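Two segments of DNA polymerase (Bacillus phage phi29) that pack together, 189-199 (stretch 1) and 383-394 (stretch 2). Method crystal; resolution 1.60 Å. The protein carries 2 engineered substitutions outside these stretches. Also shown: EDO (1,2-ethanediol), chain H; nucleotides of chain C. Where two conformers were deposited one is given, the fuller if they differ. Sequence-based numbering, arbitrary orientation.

Stretch 1 189-199: TAGSDSLKGFK
Stretch 2 (383-394) KLMLNSLYGKFA

How do the two stretches meet? Stretch 1 is a helix from Ala190 to Lys199, with Thr189 as N-cap (chi1 p), its OG1 accepting from Ser192 N at 2.9 Å. Stretch 2 enters as a helix, Lys383 to Asn387, and the two axes pass 8.5 Å apart at -79°. Such close crossing brings the CA atoms of Ser194 and Met385 to 4.9 Å, those of Gly191 and Ser388 to 4.8 Å; 622 Å² is buried in all.

What does the first helix of stretch 2 offer? Leu384 (t, p) sets CG 3.8 Å from the small Ala190 CB. Met385, m at all three chi angles, curls its end back so that CE lies 3.6 Å from Asp193 O and 4.2 Å from Gly197 CA; a CB on Gly197 would clash with that methyl. The sole hydrogen bond between the stretches runs from Ser194 OG (chi1 m) to Met385 O, 2.8 Å.

What do Ser388 and Leu389 bring to the contact? Ser388 (phi/psi -98/4, chi1 m) turns OG back to Leu384 O, a 2.7 Å hydrogen bond, and its CB lies 3.3 Å from Ser194 OG. Gly191 CA makes a CA-H...O contact with Ser388 O at 3.6 Å. Leu389 (t, p) fills the apolar space beyond, CD1 being 4.1 Å from Leu195 CD1 and 3.9 Å from Phe198 CB.

What closes the contact? Lys392, m, m, m, then t, lays its CG 3.3 Å from Gly191 O; a CB on Gly191 would strike Lys392 CD. Its long chain carries NZ to DC4 OP2, 2.8 Å, a phosphate oxygen that Thr189 OG1 also binds at 2.5 Å. Phe393 (m, chi2 93°) directs its edge toward the face of Phe198 (t, chi2 63°), with centroids 6.0 Å apart and planes at 72°.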

ATOM      1  N   THR F 189      -4.538  -9.412   8.356  1.00 29.30           N
ATOM      2  CA  THR F 189      -4.297  -8.203   7.576  1.00 28.75           C
ATOM      3  C   THR F 189      -5.598  -7.503   7.215  1.00 25.85           C
ATOM      4  O   THR F 189      -6.655  -8.147   7.144  1.00 27.02           O
ATOM      5  CB  THR F 189      -3.604  -8.563   6.262  1.00 29.26           C
ATOM      6  OG1 THR F 189      -4.513  -9.252   5.422  1.00 30.43           O
ATOM      7  CG2 THR F 189      -2.354  -9.448   6.512  1.00 29.22           C
ATOM      8  N   ALA F 190      -5.493  -6.218   6.883  1.00 27.85           N
ATOM      9  CA  ALA F 190      -6.631  -5.444   6.362  1.00 28.51           C
ATOM     10  C   ALA F 190      -7.255  -6.100   5.137  1.00 31.53           C
ATOM     11  O   ALA F 190      -8.489  -6.180   5.017  1.00 30.12           O
ATOM     12  CB  ALA F 190      -6.201  -4.005   6.062  1.00 30.35           C
ATOM     13  N   GLY F 191      -6.435  -6.595   4.202  1.00 27.82           N
ATOM     14  CA  GLY F 191      -6.987  -7.232   3.019  1.00 29.07           C
ATOM     15  C   GLY F 191      -7.742  -8.521   3.332  1.00 27.03           C
ATOM     16  O   GLY F 191      -8.750  -8.834   2.684  1.00 28.78           O
ATOM     17  N   SER F 192      -7.223  -9.292   4.277  1.00 27.85           N
ATOM     18  CA  SER F 192      -7.859 -10.532   4.687  1.00 28.05           C
ATOM     19  C   SER F 192      -9.213 -10.200   5.305  1.00 28.43           C
ATOM     20  O   SER F 192     -10.191 -10.896   5.041  1.00 28.14           O
ATOM     21  CB  SER F 192      -6.966 -11.274   5.668  1.00 29.62           C
ATOM     22  OG  SER F 192      -7.427 -12.576   5.915  1.00 35.73           O
ATOM     23  N   ASP F 193      -9.276  -9.116   6.069  1.00 28.79           N
ATOM     24  CA  ASP F 193     -10.548  -8.684   6.686  1.00 27.23           C
ATOM     25  C   ASP F 193     -11.543  -8.307   5.581  1.00 27.47           C
ATOM     26  O   ASP F 193     -12.741  -8.685   5.625  1.00 28.21           O
ATOM     27  CB  ASP F 193     -10.375  -7.484   7.625  1.00 27.84           C
ATOM     28  CG  ASP F 193      -9.666  -7.813   8.912  1.00 27.45           C
ATOM     29  OD1 ASP F 193      -9.876  -8.898   9.451  1.00 28.91           O
ATOM     30  OD2 ASP F 193      -8.927  -6.933   9.419  1.00 30.57           O
ATOM     31  N   SER F 194     -11.065  -7.562   4.603  1.00 27.27           N
ATOM     32  CA  SER F 194     -11.921  -7.114   3.496  0.50 26.98           C
ATOM     33  C   SER F 194     -12.495  -8.298   2.740  1.00 28.51           C
ATOM     34  O   SER F 194     -13.693  -8.361   2.448  1.00 28.27           O
ATOM     35  CB  SER F 194     -11.168  -6.211   2.524  0.50 28.34           C
ATOM     36  OG  SER F 194     -11.042  -4.906   3.028  0.50 24.64           O
ATOM     37  N   LEU F 195     -11.646  -9.253   2.395  1.00 27.32           N
ATOM     38  CA  LEU F 195     -12.107 -10.408   1.636  1.00 28.44           C
ATOM     39  C   LEU F 195     -13.102 -11.256   2.418  1.00 28.17           C
ATOM     40  O   LEU F 195     -14.084 -11.735   1.848  1.00 30.13           O
ATOM     41  CB  LEU F 195     -10.918 -11.253   1.154  1.00 31.06           C
ATOM     42  CG  LEU F 195     -11.246 -12.415   0.219  1.00 31.90           C
ATOM     43  CD1 LEU F 195     -11.971 -11.954  -1.035  1.00 32.49           C
ATOM     44  CD2 LEU F 195      -9.980 -13.208  -0.138  1.00 32.81           C
ATOM     45  N   LYS F 196     -12.850 -11.444   3.707  1.00 26.75           N
ATOM     46  CA  LYS F 196     -13.755 -12.217   4.554  0.50 27.14           C
ATOM     47  C   LYS F 196     -15.114 -11.526   4.601  1.00 27.94           C
ATOM     48  O   LYS F 196     -16.153 -12.181   4.483  1.00 28.30           O
ATOM     49  CB  LYS F 196     -13.177 -12.398   5.954  0.50 28.38           C
ATOM     50  CG  LYS F 196     -14.031 -13.246   6.876  0.50 30.83           C
ATOM     51  CD  LYS F 196     -15.037 -12.423   7.635  0.50 33.18           C
ATOM     52  CE  LYS F 196     -15.651 -13.226   8.763  0.50 33.52           C
ATOM     53  NZ  LYS F 196     -16.651 -12.438   9.515  0.50 35.38           N
ATOM     54  N   GLY F 197     -15.101 -10.210   4.751  1.00 27.73           N
ATOM     55  CA  GLY F 197     -16.340  -9.415   4.799  1.00 27.04           C
ATOM     56  C   GLY F 197     -17.133  -9.518   3.524  1.00 29.01           C
ATOM     57  O   GLY F 197     -18.368  -9.658   3.556  1.00 27.02           O
ATOM     58  N   PHE F 198     -16.437  -9.466   2.407  1.00 27.55           N
ATOM     59  CA  PHE F 198     -17.065  -9.649   1.103  1.00 27.19           C
ATOM     60  C   PHE F 198     -17.707 -11.030   0.996  1.00 29.24           C
ATOM     61  O   PHE F 198     -18.871 -11.160   0.586  1.00 30.00           O
ATOM     62  CB  PHE F 198     -16.033  -9.458   0.013  1.00 29.88           C
ATOM     63  CG  PHE F 198     -16.565  -9.675  -1.359  1.00 29.38           C
ATOM     64  CD1 PHE F 198     -17.559  -8.856  -1.874  1.00 32.76           C
ATOM     65  CD2 PHE F 198     -16.079 -10.701  -2.134  1.00 31.05           C
ATOM     66  CE1 PHE F 198     -18.048  -9.069  -3.159  1.00 32.53           C
ATOM     67  CE2 PHE F 198     -16.569 -10.922  -3.418  1.00 31.49           C
ATOM     68  CZ  PHE F 198     -17.546 -10.110  -3.923  1.00 32.77           C
ATOM     69  N   LYS F 199     -16.974 -12.076   1.360  1.00 29.41           N
ATOM     70  CA  LYS F 199     -17.561 -13.435   1.368  1.00 30.14           C
ATOM     71  C   LYS F 199     -18.785 -13.556   2.252  1.00 30.32           C
ATOM     72  O   LYS F 199     -19.752 -14.236   1.888  1.00 31.13           O
ATOM     73  CB  LYS F 199     -16.541 -14.480   1.774  1.00 32.43           C
ATOM     74  CG  LYS F 199     -15.492 -14.645   0.741  1.00 32.92           C
ATOM     75  CD  LYS F 199     -14.518 -15.723   1.132  1.00 35.88           C
ATOM     76  CE  LYS F 199     -13.485 -15.918   0.063  1.00 36.19           C
ATOM     77  NZ  LYS F 199     -12.410 -16.861   0.489  1.00 42.52           N
ATOM     78  N   LYS F 383     -13.367   2.807   5.642  1.00 31.56           N
ATOM     79  CA  LYS F 383     -12.526   3.138   4.499  1.00 31.90           C
ATOM     80  C   LYS F 383     -11.556   2.002   4.210  1.00 32.49           C
ATOM     81  O   LYS F 383     -11.342   1.608   3.066  1.00 30.90           O
ATOM     82  CB  LYS F 383     -11.771   4.431   4.774  1.00 30.50           C
ATOM     83  CG  LYS F 383     -12.697   5.639   4.878  1.00 33.28           C
ATOM     84  CD  LYS F 383     -12.032   6.819   5.545  1.00 38.04           C
ATOM     85  CE  LYS F 383     -10.888   7.363   4.747  1.00 40.89           C
ATOM     86  NZ  LYS F 383     -10.249   8.502   5.492  1.00 44.50           N
ATOM     87  N   LEU F 384     -10.966   1.463   5.271  1.00 31.99           N
ATOM     88  CA  LEU F 384     -10.041   0.366   5.125  1.00 31.13           C
ATOM     89  C   LEU F 384     -10.714  -0.860   4.502  1.00 32.50           C
ATOM     90  O   LEU F 384     -10.155  -1.501   3.613  1.00 32.89           O
ATOM     91  CB  LEU F 384      -9.418   0.029   6.489  1.00 34.33           C
ATOM     92  CG  LEU F 384      -8.142  -0.782   6.521  1.00 35.17           C
ATOM     93  CD1 LEU F 384      -6.994  -0.140   5.732  1.00 31.83           C
ATOM     94  CD2 LEU F 384      -7.750  -0.954   7.985  1.00 34.65           C
ATOM     95  N   MET F 385     -11.937  -1.166   4.921  1.00 30.54           N
ATOM     96  CA  MET F 385     -12.663  -2.297   4.342  1.00 31.21           C
ATOM     97  C   MET F 385     -12.935  -2.085   2.842  1.00 32.23           C
ATOM     98  O   MET F 385     -12.756  -2.981   2.026  1.00 33.83           O
ATOM     99  CB  MET F 385     -13.980  -2.528   5.082  1.00 31.80           C
ATOM    100  CG  MET F 385     -13.807  -3.145   6.466  1.00 32.35           C
ATOM    101  SD  MET F 385     -13.229  -4.838   6.419  1.00 33.39           S
ATOM    102  CE  MET F 385     -14.691  -5.724   5.853  1.00 34.62           C
ATOM    103  N   LEU F 386     -13.348  -0.881   2.487  1.00 32.38           N
ATOM    104  CA  LEU F 386     -13.640  -0.549   1.088  1.00 31.85           C
ATOM    105  C   LEU F 386     -12.387  -0.573   0.227  1.00 31.77           C
ATOM    106  O   LEU F 386     -12.429  -0.986  -0.932  1.00 33.70           O
ATOM    107  CB  LEU F 386     -14.287   0.834   1.015  1.00 32.24           C
ATOM    108  CG  LEU F 386     -15.728   0.875   1.523  1.00 32.84           C
ATOM    109  CD1 LEU F 386     -16.155   2.300   1.817  1.00 34.53           C
ATOM    110  CD2 LEU F 386     -16.687   0.218   0.512  1.00 34.69           C
ATOM    111  N   ASN F 387     -11.276  -0.101   0.797  1.00 31.16           N
ATOM    112  CA  ASN F 387     -10.043   0.149   0.017  1.00 31.04           C
ATOM    113  C   ASN F 387      -9.162  -1.099  -0.139  1.00 34.03           C
ATOM    114  O   ASN F 387      -8.372  -1.186  -1.077  1.00 33.68           O
ATOM    115  CB  ASN F 387      -9.227   1.279   0.656  1.00 33.03           C
ATOM    116  CG  ASN F 387      -9.861   2.640   0.469  1.00 35.17           C
ATOM    117  OD1 ASN F 387     -10.606   2.855  -0.495  1.00 36.12           O
ATOM    118  ND2 ASN F 387      -9.536   3.590   1.363  1.00 34.65           N
ATOM    119  N   SER F 388      -9.298  -2.060   0.771  1.00 32.09           N
ATOM    120  CA  SER F 388      -8.393  -3.201   0.853  1.00 30.99           C
ATOM    121  C   SER F 388      -8.925  -4.466   0.159  1.00 32.43           C
ATOM    122  O   SER F 388      -8.259  -5.504   0.172  1.00 33.93           O
ATOM    123  CB  SER F 388      -8.091  -3.520   2.326  1.00 30.82           C
ATOM    124  OG  SER F 388      -7.621  -2.396   3.055  1.00 30.64           O
ATOM    125  N   LEU F 389     -10.073  -4.369  -0.499  1.00 32.68           N
ATOM    126  CA  LEU F 389     -10.660  -5.535  -1.157  1.00 31.87           C
ATOM    127  C   LEU F 389     -10.050  -5.889  -2.535  1.00 32.12           C
ATOM    128  O   LEU F 389      -9.679  -7.047  -2.771  1.00 31.67           O
ATOM    129  CB  LEU F 389     -12.187  -5.349  -1.319  1.00 32.06           C
ATOM    130  CG  LEU F 389     -12.902  -6.557  -1.908  1.00 30.90           C
ATOM    131  CD1 LEU F 389     -12.652  -7.864  -1.177  1.00 33.26           C
ATOM    132  CD2 LEU F 389     -14.417  -6.249  -1.947  1.00 31.88           C
ATOM    133  N   TYR F 390      -9.959  -4.938  -3.466  1.00 33.49           N
ATOM    134  CA  TYR F 390      -9.666  -5.341  -4.844  1.00 32.77           C
ATOM    135  C   TYR F 390      -8.325  -6.049  -4.964  1.00 31.82           C
ATOM    136  O   TYR F 390      -8.156  -6.991  -5.745  1.00 33.65           O
ATOM    137  CB  TYR F 390      -9.753  -4.171  -5.846  1.00 34.11           C
ATOM    138  CG  TYR F 390      -8.498  -3.335  -5.983  1.00 33.89           C
ATOM    139  CD1 TYR F 390      -7.466  -3.726  -6.828  1.00 34.46           C
ATOM    140  CD2 TYR F 390      -8.346  -2.168  -5.267  1.00 37.94           C
ATOM    141  CE1 TYR F 390      -6.330  -2.978  -6.946  1.00 33.35           C
ATOM    142  CE2 TYR F 390      -7.196  -1.406  -5.380  1.00 40.29           C
ATOM    143  CZ  TYR F 390      -6.194  -1.826  -6.216  1.00 35.62           C
ATOM    144  OH  TYR F 390      -5.051  -1.066  -6.352  1.00 40.44           O
ATOM    145  N   GLY F 391      -7.356  -5.581  -4.179  1.00 31.75           N
ATOM    146  CA  GLY F 391      -6.011  -6.110  -4.282  1.00 30.11           C
ATOM    147  C   GLY F 391      -5.903  -7.586  -3.954  1.00 30.88           C
ATOM    148  O   GLY F 391      -4.999  -8.267  -4.417  1.00 33.02           O
ATOM    149  N   LYS F 392      -6.807  -8.086  -3.120  1.00 30.22           N
ATOM    150  CA  LYS F 392      -6.774  -9.494  -2.724  1.00 29.19           C
ATOM    151  C   LYS F 392      -7.122 -10.439  -3.879  1.00 29.48           C
ATOM    152  O   LYS F 392      -6.718 -11.590  -3.886  1.00 31.64           O
ATOM    153  CB  LYS F 392      -7.712  -9.721  -1.552  1.00 30.69           C
ATOM    154  CG  LYS F 392      -7.177  -9.147  -0.242  1.00 32.66           C
ATOM    155  CD  LYS F 392      -6.063  -9.967   0.383  1.00 33.28           C
ATOM    156  CE  LYS F 392      -6.554 -11.272   1.036  1.00 32.94           C
ATOM    157  NZ  LYS F 392      -5.460 -12.003   1.753  1.00 33.35           N
ATOM    158  N   PHE F 393      -7.877  -9.950  -4.856  1.00 31.05           N
ATOM    159  CA  PHE F 393      -8.280 -10.825  -5.963  1.00 31.83           C
ATOM    160  C   PHE F 393      -7.080 -11.337  -6.787  1.00 31.61           C
ATOM    161  O   PHE F 393      -7.100 -12.454  -7.294  1.00 32.16           O
ATOM    162  CB  PHE F 393      -9.308 -10.124  -6.852  1.00 32.68           C
ATOM    163  CG  PHE F 393     -10.695 -10.148  -6.285  1.00 32.52           C
ATOM    164  CD1 PHE F 393     -11.176  -9.106  -5.507  1.00 36.52           C
ATOM    165  CD2 PHE F 393     -11.504 -11.243  -6.493  1.00 34.14           C
ATOM    166  CE1 PHE F 393     -12.444  -9.173  -4.970  1.00 37.66           C
ATOM    167  CE2 PHE F 393     -12.754 -11.304  -5.976  1.00 34.05           C
ATOM    168  CZ  PHE F 393     -13.229 -10.271  -5.211  1.00 36.21           C
ATOM    169  N   ALA F 394      -6.031 -10.511  -6.917  1.00 30.69           N
ATOM    170  CA  ALA F 394      -4.853 -10.858  -7.674  1.00 31.33           C
ATOM    171  C   ALA F 394      -3.668 -11.352  -6.820  1.00 28.94           C
ATOM    172  O   ALA F 394      -2.547 -11.372  -7.284  1.00 29.55           O
ATOM    173  CB  ALA F 394      -4.434  -9.673  -8.540  1.00 31.50           C
TER
HETATM  174  C1  EDO H8001     -11.929   6.513   0.466  1.00 42.88           C
HETATM  175  O1  EDO H8001     -10.559   6.368   0.884  1.00 40.35           O
HETATM  176  C2  EDO H8001     -12.827   5.714   1.411  1.00 40.18           C
HETATM  177  O2  EDO H8001     -13.083   4.349   1.015  1.00 36.48           O
ATOM    178  P    DC C   4      -2.518 -10.152   2.820  1.00 24.54           P
ATOM    179  OP1  DC C   4      -2.100  -8.738   2.932  1.00 22.99           O
ATOM    180  OP2  DC C   4      -3.763 -10.644   3.483  1.00 22.53           O
ATOM    181  O5'  DC C   4      -2.644 -10.615   1.306  1.00 26.48           O
ATOM    182  C5'  DC C   4      -1.648 -10.229   0.392  1.00 23.52           C
ATOM    183  C4'  DC C   4      -2.313  -9.741  -0.882  1.00 22.81           C
ATOM    184  O4'  DC C   4      -3.104  -8.549  -0.625  1.00 24.28           O
ATOM    185  C3'  DC C   4      -1.312  -9.315  -1.939  1.00 23.52           C
ATOM    186  O3'  DC C   4      -0.906 -10.448  -2.660  1.00 24.39           O
ATOM    187  C2'  DC C   4      -2.125  -8.357  -2.778  1.00 25.41           C
ATOM    188  C1'  DC C   4      -2.954  -7.660  -1.715  1.00 26.94           C
ATOM    189  N1   DC C   4      -2.340  -6.382  -1.270  1.00 27.60           N
ATOM    190  C2   DC C   4      -2.347  -5.301  -2.169  1.00 28.03           C
ATOM    191  O2   DC C   4      -2.834  -5.439  -3.308  1.00 29.91           O
ATOM    192  N3   DC C   4      -1.806  -4.120  -1.788  1.00 31.06           N
ATOM    193  C4   DC C   4      -1.290  -3.993  -0.568  1.00 31.39           C
ATOM    194  N4   DC C   4      -0.776  -2.796  -0.245  1.00 34.40           N
ATOM    195  C5   DC C   4      -1.278  -5.072   0.363  1.00 29.04           C
ATOM    196  C6   DC C   4      -1.804  -6.241  -0.016  1.00 27.72           C
ATOM    197  P    DA C   3      -4.509 -14.860   5.437  1.00 26.22           P
ATOM    198  OP1  DA C   3      -5.153 -13.951   6.405  1.00 28.05           O
ATOM    199  OP2  DA C   3      -5.247 -15.523   4.312  1.00 28.28           O
ATOM    200  O5'  DA C   3      -3.255 -14.117   4.787  1.00 25.87           O
ATOM    201  C5'  DA C   3      -2.557 -13.189   5.567  1.00 27.29           C
ATOM    202  C4'  DA C   3      -1.242 -12.891   4.875  1.00 25.33           C
ATOM    203  O4'  DA C   3      -0.453 -14.097   4.849  1.00 27.36           O
ATOM    204  C3'  DA C   3      -1.344 -12.459   3.421  1.00 25.07           C
ATOM    205  O3'  DA C   3      -1.296 -11.044   3.350  1.00 25.21           O
ATOM    206  C2'  DA C   3      -0.086 -13.050   2.772  1.00 26.59           C
ATOM    207  C1'  DA C   3       0.295 -14.238   3.645  1.00 30.32           C
ATOM    208  N9   DA C   3      -0.095 -15.577   3.198  1.00 30.97           N
ATOM    209  C8   DA C   3      -1.340 -15.971   2.759  1.00 32.62           C
ATOM    210  N7   DA C   3      -1.432 -17.255   2.478  1.00 31.41           N
ATOM    211  C5   DA C   3      -0.163 -17.735   2.762  1.00 31.47           C
ATOM    212  C6   DA C   3       0.414 -19.018   2.674  1.00 32.32           C
ATOM    213  N6   DA C   3      -0.257 -20.097   2.255  1.00 33.35           N
ATOM    214  N1   DA C   3       1.714 -19.153   3.040  1.00 34.52           N
ATOM    215  C2   DA C   3       2.387 -18.071   3.459  1.00 33.63           C
ATOM    216  N3   DA C   3       1.951 -16.815   3.579  1.00 32.34           N
ATOM    217  C4   DA C   3       0.663 -16.716   3.218  1.00 31.72           C
HETATM  218  O   HOH W   1      -7.111 -14.033   2.891  1.00 27.87           O